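Local coordinates for protein putative retaining b-glycosidase (Saccharophagus degradans, PDB 5A95) that hydrolyses beta-glucans as a family 5 glycoside hydrolase, probably with retention of configuration and with a specificity that depends on its quaternary structure, at residues P148-Q153 / T159-T164; E163-W168 / I213-A218; A260-K265 / F271-E276. The protein carries 1 engineered substitution. One frame throughout, in Å; residues are numbered along the deposited sequence. Where two conformers were deposited one is given.

In the fold
All three contacts belong to the glycoside hydrolase family 5 (beta/alpha)8 barrel and lie toward its outside. Interactions 1 and 2 follow one another along helix 161-174: interaction 1 holds its first turn against the preceding loop, and interaction 2 packs the next turns against helix 202-219, with centres about 14 Å apart. Both also touch neighbouring subunits, so the helix that joins them runs through the interface of the three-chain assembly. Interaction 3 comes later in the chain, its centre about 32 and 36 Å from those of interactions 1 and 2. It fastens the loop after strand 250-252 to helix 267-279, and no other subunit of the assembly touches it.

Interaction 1: residues P148-Q153 / T159-T164; sequences PTEQYQ and TTIKET
The capped N-terminus of helix 161-174, one of the outer helices of the (beta/alpha)8 barrel, is held by Glu150 and Tyr152 against the loop that follows strand 136-144. Glu150 and Gln151 form a G1 beta bulge opposite Tyr146. The CG of Glu150 is anti to the carbonyl carbon (chi1 -56°) and the chain runs straight on from there, which carries the carboxylate over Thr160 to the first turn of the helix. The amide of Ile161 gives a nearly straight bond to Glu150 OE2 (2.9 Å, 169° at the hydrogen), arriving from above the carboxylate plane. A water donates to the same OE2 atom and accepts from Lys162 N, so one oxygen serves two successive amides of the first turn, one of them through the water. The negative carboxylate of Glu150 at this end probably interacts favourably with the helix dipole. Thr160, the N-cap, supplies the next acceptor: its OG1 receives Glu163 N at 2.9 Å. With an alanine in place of Glu150, the Ile161 amide would probably lose its acceptor and the water one of its two anchors. Thr160 CB packs 3.5 Å from Glu150 OE2.

The contact also faces a subunit boundary: Lys162 of the second subunit packs on Glu150 and Thr160, and its NZ donates to Thr159 O. Within the chain, Thr159 OG1 donates to Glu163 OE1 at 2.6 Å, on that oxygen's anti lone pair, and Arg112 forms a salt bridge with the same oxygen. Tyr152 reaches obliquely across Thr159, whose CG2 comes within 3.4 Å of Tyr152 OH. That hydroxyl donates to Thr159 O at 2.8 Å from well above the carbonyl plane.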
loop_
_atom_site.group_PDB
_atom_site.type_symbol
_atom_site.label_atom_id
_atom_site.label_comp_id
_atom_site.label_asym_id
_atom_site.label_seq_id
_atom_site.Cartn_x
_atom_site.Cartn_y
_atom_site.Cartn_z
ATOM N N PRO A 148 11.000 3.001 -2.244
ATOM C CA PRO A 148 10.596 1.630 -2.630
ATOM C C PRO A 148 10.102 0.734 -1.503
ATOM O O PRO A 148 9.263 -0.130 -1.729
ATOM C CB PRO A 148 11.854 1.050 -3.289
ATOM C CG PRO A 148 12.496 2.268 -3.903
ATOM C CD PRO A 148 12.305 3.350 -2.845
ATOM N N THR A 149 10.627 0.921 -0.287
ATOM C CA THR A 149 10.148 0.179 0.883
ATOM C C THR A 149 9.188 1.004 1.735
ATOM O O THR A 149 8.684 0.515 2.751
ATOM C CB THR A 149 11.293 -0.287 1.772
ATOM O OG1 THR A 149 12.035 0.861 2.151
ATOM C CG2 THR A 149 12.153 -1.312 1.083
ATOM N N GLU A 150 8.964 2.257 1.372
ATOM C CA GLU A 150 8.083 3.165 2.115
ATOM C C GLU A 150 8.512 3.291 3.579
ATOM O O GLU A 150 7.666 3.266 4.464
ATOM C CB GLU A 150 6.586 2.796 1.950
ATOM C CG GLU A 150 6.164 2.764 0.484
ATOM C CD GLU A 150 4.771 2.288 0.248
ATOM O OE1 GLU A 150 4.192 1.714 1.185
ATOM O OE2 GLU A 150 4.222 2.477 -0.878
ATOM N N GLN A 151 9.808 3.468 3.794
ATOM C CA GLN A 151 10.380 3.652 5.126
ATOM C C GLN A 151 11.195 4.947 5.128
ATOM O O GLN A 151 11.918 5.229 4.179
ATOM C CB GLN A 151 11.304 2.482 5.538
ATOM C CG GLN A 151 10.686 1.116 5.416
ATOM C CD GLN A 151 9.537 0.882 6.366
ATOM O OE1 GLN A 151 9.710 0.898 7.591
ATOM N NE2 GLN A 151 8.367 0.622 5.830
ATOM N N TYR A 152 11.107 5.713 6.220
ATOM C CA TYR A 152 11.577 7.104 6.235
ATOM C C TYR A 152 12.350 7.480 7.472
ATOM O O TYR A 152 12.288 6.811 8.531
ATOM C CB TYR A 152 10.386 8.079 6.019
ATOM C CG TYR A 152 9.597 7.680 4.798
ATOM C CD1 TYR A 152 10.000 8.038 3.526
ATOM C CD2 TYR A 152 8.487 6.883 4.922
ATOM C CE1 TYR A 152 9.343 7.580 2.405
ATOM C CE2 TYR A 152 7.810 6.418 3.820
ATOM C CZ TYR A 152 8.214 6.798 2.546
ATOM O OH TYR A 152 7.548 6.313 1.448
ATOM N N GLN A 153 13.020 8.620 7.389
ATOM C CA GLN A 153 13.798 9.127 8.487
ATOM C C GLN A 153 12.937 9.542 9.689
ATOM O O GLN A 153 13.387 9.445 10.835
ATOM C CB GLN A 153 14.696 10.276 8.005
ATOM C CG GLN A 153 15.548 10.895 9.109
ATOM C CD GLN A 153 16.538 11.855 8.546
ATOM O OE1 GLN A 153 17.424 11.438 7.822
ATOM N NE2 GLN A 153 16.415 13.119 8.919
ATOM N N THR A 159 5.302 8.665 3.580
ATOM C CA THR A 159 4.498 8.652 2.393
ATOM C C THR A 159 4.430 7.233 1.854
ATOM O O THR A 159 4.953 6.288 2.466
ATOM C CB THR A 159 4.996 9.701 1.345
ATOM O OG1 THR A 159 4.072 9.782 0.242
ATOM C CG2 THR A 159 6.401 9.408 0.816
ATOM N N THR A 160 3.746 7.072 0.740
ATOM C CA THR A 160 3.658 5.798 0.038
ATOM C C THR A 160 3.913 6.068 -1.436
ATOM O O THR A 160 3.845 7.210 -1.904
ATOM C CB THR A 160 2.264 5.162 0.168
ATOM O OG1 THR A 160 1.289 6.036 -0.424
ATOM C CG2 THR A 160 1.907 4.867 1.607
ATOM N N ILE A 161 4.184 5.017 -2.184
ATOM C CA ILE A 161 4.295 5.181 -3.635
ATOM C C ILE A 161 2.973 5.720 -4.192
ATOM O O ILE A 161 2.957 6.596 -5.033
ATOM C CB ILE A 161 4.742 3.870 -4.319
ATOM C CG1 ILE A 161 6.136 3.480 -3.841
ATOM C CG2 ILE A 161 4.726 4.048 -5.827
ATOM C CD1 ILE A 161 6.625 2.138 -4.313
ATOM N N LYS A 162 1.849 5.196 -3.721
ATOM C CA LYS A 162 0.555 5.659 -4.172
ATOM C C LYS A 162 0.342 7.150 -3.962
ATOM O O LYS A 162 -0.100 7.863 -4.858
ATOM C CB LYS A 162 -0.567 4.871 -3.502
ATOM C CG LYS A 162 -1.975 5.339 -3.880
ATOM C CD LYS A 162 -3.057 4.586 -3.098
ATOM C CE LYS A 162 -4.432 5.122 -3.452
ATOM N NZ LYS A 162 -5.571 4.496 -2.773
ATOM N N GLU A 163 0.685 7.614 -2.774
ATOM C CA GLU A 163 0.485 9.010 -2.405
ATOM C C GLU A 163 1.444 9.902 -3.185
ATOM O O GLU A 163 1.078 11.009 -3.585
ATOM C CB GLU A 163 0.684 9.224 -0.904
ATOM C CG GLU A 163 0.533 10.658 -0.431
ATOM C CD GLU A 163 0.807 10.818 1.043
ATOM O OE1 GLU A 163 1.896 10.389 1.463
ATOM O OE2 GLU A 163 -0.042 11.364 1.765
ATOM N N THR A 164 2.676 9.441 -3.378
ATOM C CA THR A 164 3.663 10.182 -4.177
ATOM C C THR A 164 3.239 10.347 -5.621
ATOM O O THR A 164 3.257 11.448 -6.179
ATOM C CB THR A 164 5.042 9.485 -4.072
ATOM O OG1 THR A 164 5.471 9.506 -2.687
ATOM C CG2 THR A 164 6.081 10.159 -4.937
HETATM O O HOH W 1 1.751 2.610 -2.165
#

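Interaction 2: residues E163-W168 / I213-A218; sequences ETRDFW and IDMIYA. With NA (sodium ion), chain L.
Arg165 and Met215 cross at about a right angle between helices 161-174 and 202-219, two successive outer helices of the (beta/alpha)8 barrel that are linked through strand 181-185. The arginine chain is extended from CG to NE, and Met215 SD lies against its length, 3.8 Å from Arg165 CG. At the far end the sulfur meets the edge of the guanidinium group, near its plane. Arg165 NH1 donates to Met215 SD in a weak hydrogen bond of 3.5 Å, with 158° at the hydrogen; its stronger partner is Ser211 OG, on the same helix as Met215. Met215 bends at its last torsion (chi3 73°), which turns the methyl group toward the opposing helix and leaves CE 3.6 Å from Arg165 O. The sulfur and methyl thus engage the side chain and the backbone of one residue, and this buried arginine is gripped by both packing and polar contacts. Arg165 also packs on Gln151 of the third subunit.

About one turn further along helix 161-174, Trp168 obliquely meets Ile216, the neighbour of Met215. Ile216 CD1 approaches the base of the tryptophan, 4.1 Å from Trp168 CB, while the indole leads away from residues 213-218. Phe167 CE2 lies over one indole face, near its rim, and Trp168 NE1 donates to Leu186 O. The backbone of Met215 adds a link between subunits: a sodium ion is bound by water, by Thr196 O of the third subunit, and by Met215 O at 2.8 Å.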
loop_
_atom_site.group_PDB
_atom_site.type_symbol
_atom_site.label_atom_id
_atom_site.label_comp_id
_atom_site.label_asym_id
_atom_site.label_seq_id
_atom_site.Cartn_x
_atom_site.Cartn_y
_atom_site.Cartn_z
ATOM N N GLU A 163 0.685 7.614 -2.774
ATOM C CA GLU A 163 0.485 9.010 -2.405
ATOM C C GLU A 163 1.444 9.902 -3.185
ATOM O O GLU A 163 1.078 11.009 -3.585
ATOM C CB GLU A 163 0.684 9.224 -0.904
ATOM C CG GLU A 163 0.533 10.658 -0.431
ATOM C CD GLU A 163 0.807 10.818 1.043
ATOM O OE1 GLU A 163 1.896 10.389 1.463
ATOM O OE2 GLU A 163 -0.042 11.364 1.765
ATOM N N THR A 164 2.676 9.441 -3.378
ATOM C CA THR A 164 3.663 10.182 -4.177
ATOM C C THR A 164 3.239 10.347 -5.621
ATOM O O THR A 164 3.257 11.448 -6.179
ATOM C CB THR A 164 5.042 9.485 -4.072
ATOM O OG1 THR A 164 5.471 9.506 -2.687
ATOM C CG2 THR A 164 6.081 10.159 -4.937
ATOM N N ARG A 165 2.819 9.248 -6.220
ATOM C CA ARG A 165 2.279 9.283 -7.586
ATOM C C ARG A 165 1.092 10.247 -7.659
ATOM O O ARG A 165 0.975 11.020 -8.608
ATOM C CB ARG A 165 1.797 7.898 -8.014
ATOM C CG ARG A 165 2.865 6.883 -8.325
ATOM C CD ARG A 165 2.195 5.635 -8.880
ATOM N NE ARG A 165 3.099 4.524 -9.027
ATOM C CZ ARG A 165 3.989 4.394 -9.992
ATOM N NH1 ARG A 165 4.033 5.275 -10.993
ATOM N NH2 ARG A 165 4.801 3.348 -10.001
ATOM N N ASP A 166 0.188 10.163 -6.687
ATOM C CA ASP A 166 -0.998 11.005 -6.710
ATOM C C ASP A 166 -0.672 12.484 -6.568
ATOM O O ASP A 166 -1.284 13.326 -7.230
ATOM C CB ASP A 166 -2.017 10.548 -5.669
ATOM C CG ASP A 166 -3.189 11.482 -5.570
ATOM O OD1 ASP A 166 -4.048 11.435 -6.480
ATOM O OD2 ASP A 166 -3.263 12.286 -4.625
ATOM N N PHE A 167 0.282 12.799 -5.700
ATOM C CA PHE A 167 0.783 14.155 -5.606
ATOM C C PHE A 167 1.229 14.670 -6.967
ATOM O O PHE A 167 0.778 15.726 -7.430
ATOM C CB PHE A 167 1.890 14.267 -4.551
ATOM C CG PHE A 167 2.588 15.595 -4.517
ATOM C CD1 PHE A 167 2.020 16.673 -3.878
ATOM C CD2 PHE A 167 3.816 15.772 -5.159
ATOM C CE1 PHE A 167 2.655 17.892 -3.874
ATOM C CE2 PHE A 167 4.458 16.996 -5.148
ATOM C CZ PHE A 167 3.874 18.052 -4.499
ATOM N N TRP A 168 2.086 13.900 -7.628
ATOM C CA TRP A 168 2.605 14.360 -8.903
ATOM C C TRP A 168 1.512 14.391 -9.988
ATOM O O TRP A 168 1.517 15.292 -10.843
ATOM C CB TRP A 168 3.843 13.561 -9.326
ATOM C CG TRP A 168 5.033 13.926 -8.496
ATOM C CD1 TRP A 168 5.731 13.111 -7.648
ATOM C CD2 TRP A 168 5.610 15.236 -8.357
ATOM N NE1 TRP A 168 6.714 13.824 -7.029
ATOM C CE2 TRP A 168 6.671 15.133 -7.441
ATOM C CE3 TRP A 168 5.318 16.493 -8.929
ATOM C CZ2 TRP A 168 7.435 16.218 -7.075
ATOM C CZ3 TRP A 168 6.075 17.562 -8.545
ATOM C CH2 TRP A 168 7.121 17.421 -7.641
ATOM N N ILE A 213 8.352 9.970 -13.839
ATOM C CA ILE A 213 8.571 10.829 -15.000
ATOM C C ILE A 213 7.564 10.511 -16.103
ATOM O O ILE A 213 7.018 11.420 -16.732
ATOM C CB ILE A 213 10.020 10.712 -15.498
ATOM C CG1 ILE A 213 10.970 11.363 -14.471
ATOM C CG2 ILE A 213 10.168 11.397 -16.853
ATOM C CD1 ILE A 213 12.395 10.899 -14.609
ATOM N N ASP A 214 7.312 9.229 -16.342
ATOM C CA ASP A 214 6.365 8.885 -17.409
ATOM C C ASP A 214 4.968 9.419 -17.127
ATOM O O ASP A 214 4.307 9.899 -18.034
ATOM C CB ASP A 214 6.354 7.370 -17.630
ATOM C CG ASP A 214 7.602 6.861 -18.316
ATOM O OD1 ASP A 214 8.333 7.676 -18.917
ATOM O OD2 ASP A 214 7.872 5.640 -18.256
ATOM N N MET A 215 4.501 9.315 -15.883
ATOM C CA MET A 215 3.201 9.869 -15.521
ATOM C C MET A 215 3.147 11.370 -15.714
ATOM O O MET A 215 2.159 11.916 -16.178
ATOM C CB MET A 215 2.865 9.645 -14.032
ATOM C CG MET A 215 2.506 8.270 -13.594
ATOM S SD MET A 215 2.326 8.276 -11.793
ATOM C CE MET A 215 0.761 9.161 -11.645
ATOM N N ILE A 216 4.219 12.040 -15.299
ATOM C CA ILE A 216 4.310 13.486 -15.400
ATOM C C ILE A 216 4.321 13.924 -16.874
ATOM O O ILE A 216 3.537 14.789 -17.300
ATOM C CB ILE A 216 5.540 13.992 -14.646
ATOM C CG1 ILE A 216 5.330 13.817 -13.132
ATOM C CG2 ILE A 216 5.840 15.448 -14.973
ATOM C CD1 ILE A 216 6.597 13.973 -12.319
ATOM N N TYR A 217 5.210 13.315 -17.658
ATOM C CA TYR A 217 5.350 13.684 -19.071
ATOM C C TYR A 217 4.100 13.409 -19.883
ATOM O O TYR A 217 3.841 14.133 -20.851
ATOM C CB TYR A 217 6.573 13.001 -19.674
ATOM C CG TYR A 217 7.908 13.670 -19.399
ATOM C CD1 TYR A 217 8.025 14.899 -18.740
ATOM C CD2 TYR A 217 9.079 13.066 -19.856
ATOM C CE1 TYR A 217 9.253 15.497 -18.581
ATOM C CE2 TYR A 217 10.312 13.658 -19.682
ATOM C CZ TYR A 217 10.392 14.875 -19.033
ATOM O OH TYR A 217 11.612 15.514 -18.904
ATOM N N ALA A 218 3.333 12.395 -19.496
ATOM C CA ALA A 218 2.072 12.110 -20.170
ATOM C C ALA A 218 1.087 13.263 -20.004
ATOM O O ALA A 218 0.165 13.395 -20.808
ATOM C CB ALA A 218 1.455 10.812 -19.635
HETATM NA NA NA L . 0.029 12.363 -14.415
HETATM O O HOH W 2 -1.617 14.559 -14.329
#

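Interaction 3: residues A260-K265 / F271-E276; sequences AKPEVK and FKLWDE
Leu273 projects from helix 267-279 onto the loop residues Ala260 to Pro262, and its CB and one of its methyls meet different pieces of that loop. At its root, Leu273 CB touches the methyl of Ala260, 3.8 Å from Ala260 CB. CG stands anti to the carbonyl carbon (chi1 -74°), and the next torsion extends CD1 away from the helix axis. The CD1 methyl settles against the proline: it is 3.6 Å from Pro262 N and 3.8 Å from Pro262 CD, with Pro262 CB at a similar range, so it rests beside several atoms of the pyrrolidine ring instead of touching one corner. The two side chains cross obliquely. The same methyl also approaches the preceding peptide, 4.1 Å from Lys261 N. Lys261 itself points the other way, and its NZ donates to Gln258 O.

Ala260 is held by a second neighbour on the helix. Its methyl packs obliquely on the pyrrole part of the Trp274 indole, with Ala260 CB 3.8 Å from Trp274 NE1. The methyl therefore touches both Leu273 and Trp274, two consecutive helix residues. The indole nitrogen is not left to this apolar contact: a water lying in the ring plane, at its edge, accepts from Trp274 NE1 at 2.9 Å and from Ala260 N at 3.0 Å. It ties the helix to the loop backbone by a polar bridge beside the apolar one. Beyond the contact, Trp274 meets the rings of Phe270 and Trp278 and packs against helix 312-323.

The whole joins a beta-alpha loop of the (beta/alpha)8 barrel, the one after strand 250-252, to the outer helix into which it leads.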
loop_
_atom_site.group_PDB
_atom_site.type_symbol
_atom_site.label_atom_id
_atom_site.label_comp_id
_atom_site.label_asym_id
_atom_site.label_seq_id
_atom_site.Cartn_x
_atom_site.Cartn_y
_atom_site.Cartn_z
ATOM N N ALA A 260 31.354 16.011 2.151
ATOM C CA ALA A 260 32.724 15.659 1.772
ATOM C C ALA A 260 33.615 15.815 2.992
ATOM O O ALA A 260 33.509 16.804 3.703
ATOM C CB ALA A 260 33.208 16.555 0.648
ATOM N N LYS A 261 34.538 14.877 3.181
ATOM C CA LYS A 261 35.369 14.823 4.370
ATOM C C LYS A 261 36.844 14.682 3.980
ATOM O O LYS A 261 37.487 13.669 4.266
ATOM C CB LYS A 261 34.922 13.687 5.307
ATOM C CG LYS A 261 33.487 13.851 5.767
ATOM C CD LYS A 261 32.995 12.724 6.655
ATOM C CE LYS A 261 31.546 12.928 7.076
ATOM N NZ LYS A 261 30.619 12.890 5.914
ATOM N N PRO A 262 37.401 15.732 3.351
ATOM C CA PRO A 262 38.844 15.667 3.069
ATOM C C PRO A 262 39.657 15.688 4.349
ATOM O O PRO A 262 39.290 16.350 5.313
ATOM C CB PRO A 262 39.109 16.945 2.287
ATOM C CG PRO A 262 38.028 17.889 2.747
ATOM C CD PRO A 262 36.824 17.040 2.996
ATOM N N GLU A 263 40.778 15.004 4.329
ATOM C CA GLU A 263 41.659 14.983 5.482
ATOM C C GLU A 263 42.319 16.330 5.699
ATOM O O GLU A 263 42.505 16.748 6.814
ATOM C CB GLU A 263 42.693 13.884 5.294
ATOM C CG GLU A 263 42.041 12.484 5.294
ATOM C CD GLU A 263 42.964 11.349 4.892
ATOM O OE1 GLU A 263 44.138 11.575 4.492
ATOM O OE2 GLU A 263 42.485 10.209 4.964
ATOM N N VAL A 264 42.628 17.001 4.608
ATOM C CA VAL A 264 43.153 18.338 4.650
ATOM C C VAL A 264 42.149 19.268 3.965
ATOM O O VAL A 264 41.839 19.114 2.772
ATOM C CB VAL A 264 44.527 18.445 3.952
ATOM C CG1 VAL A 264 45.006 19.898 3.933
ATOM C CG2 VAL A 264 45.562 17.568 4.655
ATOM N N LYS A 265 41.641 20.238 4.723
ATOM C CA LYS A 265 40.657 21.180 4.228
ATOM C C LYS A 265 41.351 22.293 3.456
ATOM O O LYS A 265 42.060 23.135 4.021
ATOM C CB LYS A 265 39.852 21.780 5.370
ATOM C CG LYS A 265 38.929 20.797 6.074
ATOM C CD LYS A 265 38.007 21.533 7.056
ATOM C CE LYS A 265 36.903 20.645 7.629
ATOM N NZ LYS A 265 37.501 19.792 8.672
ATOM N N PHE A 271 36.938 20.575 -3.858
ATOM C CA PHE A 271 36.468 20.597 -5.244
ATOM C C PHE A 271 36.555 19.198 -5.838
ATOM O O PHE A 271 35.659 18.778 -6.585
ATOM C CB PHE A 271 37.308 21.545 -6.107
ATOM C CG PHE A 271 37.191 23.015 -5.764
ATOM C CD1 PHE A 271 36.222 23.508 -4.910
ATOM C CD2 PHE A 271 38.075 23.912 -6.316
ATOM C CE1 PHE A 271 36.131 24.856 -4.625
ATOM C CE2 PHE A 271 38.005 25.284 -6.033
ATOM C CZ PHE A 271 37.011 25.754 -5.211
ATOM N N LYS A 272 37.636 18.473 -5.543
ATOM C CA LYS A 272 37.804 17.153 -6.102
ATOM C C LYS A 272 36.714 16.190 -5.589
ATOM O O LYS A 272 36.113 15.444 -6.345
ATOM C CB LYS A 272 39.205 16.590 -5.798
ATOM C CG LYS A 272 39.398 15.162 -6.314
ATOM C CD LYS A 272 40.814 14.746 -6.673
ATOM C CE LYS A 272 40.858 13.924 -7.976
ATOM N NZ LYS A 272 39.666 13.065 -8.306
ATOM N N LEU A 273 36.488 16.206 -4.284
ATOM C CA LEU A 273 35.475 15.344 -3.715
ATOM C C LEU A 273 34.079 15.702 -4.225
ATOM O O LEU A 273 33.270 14.812 -4.519
ATOM C CB LEU A 273 35.534 15.382 -2.185
ATOM C CG LEU A 273 36.706 14.627 -1.596
ATOM C CD1 LEU A 273 36.913 14.982 -0.146
ATOM C CD2 LEU A 273 36.494 13.141 -1.735
ATOM N N TRP A 274 33.783 16.991 -4.320
ATOM C CA TRP A 274 32.505 17.407 -4.881
ATOM C C TRP A 274 32.346 16.959 -6.328
ATOM O O TRP A 274 31.302 16.451 -6.718
ATOM C CB TRP A 274 32.307 18.916 -4.768
ATOM C CG TRP A 274 32.149 19.411 -3.361
ATOM C CD1 TRP A 274 31.723 18.700 -2.275
ATOM C CD2 TRP A 274 32.385 20.750 -2.886
ATOM N NE1 TRP A 274 31.731 19.495 -1.158
ATOM C CE2 TRP A 274 32.119 20.761 -1.495
ATOM C CE3 TRP A 274 32.860 21.921 -3.488
ATOM C CZ2 TRP A 274 32.270 21.905 -0.720
ATOM C CZ3 TRP A 274 33.002 23.041 -2.729
ATOM C CH2 TRP A 274 32.709 23.032 -1.347
ATOM N N ASP A 275 33.403 17.091 -7.114
ATOM C CA ASP A 275 33.283 16.691 -8.500
ATOM C C ASP A 275 33.081 15.181 -8.616
ATOM O O ASP A 275 32.299 14.729 -9.470
ATOM C CB ASP A 275 34.475 17.180 -9.320
ATOM C CG ASP A 275 34.098 17.460 -10.751
ATOM O OD1 ASP A 275 33.673 18.588 -11.071
ATOM O OD2 ASP A 275 34.213 16.529 -11.543
ATOM N N GLU A 276 33.721 14.407 -7.744
ATOM C CA GLU A 276 33.610 12.963 -7.808
ATOM C C GLU A 276 32.194 12.466 -7.574
ATOM O O GLU A 276 31.715 11.583 -8.278
ATOM C CB GLU A 276 34.556 12.309 -6.775
ATOM C CG GLU A 276 36.016 12.373 -7.195
ATOM C CD GLU A 276 36.982 11.799 -6.177
ATOM O OE1 GLU A 276 36.555 11.331 -5.106
ATOM O OE2 GLU A 276 38.194 11.805 -6.483
HETATM O O HOH W 3 30.962 18.963 1.628
#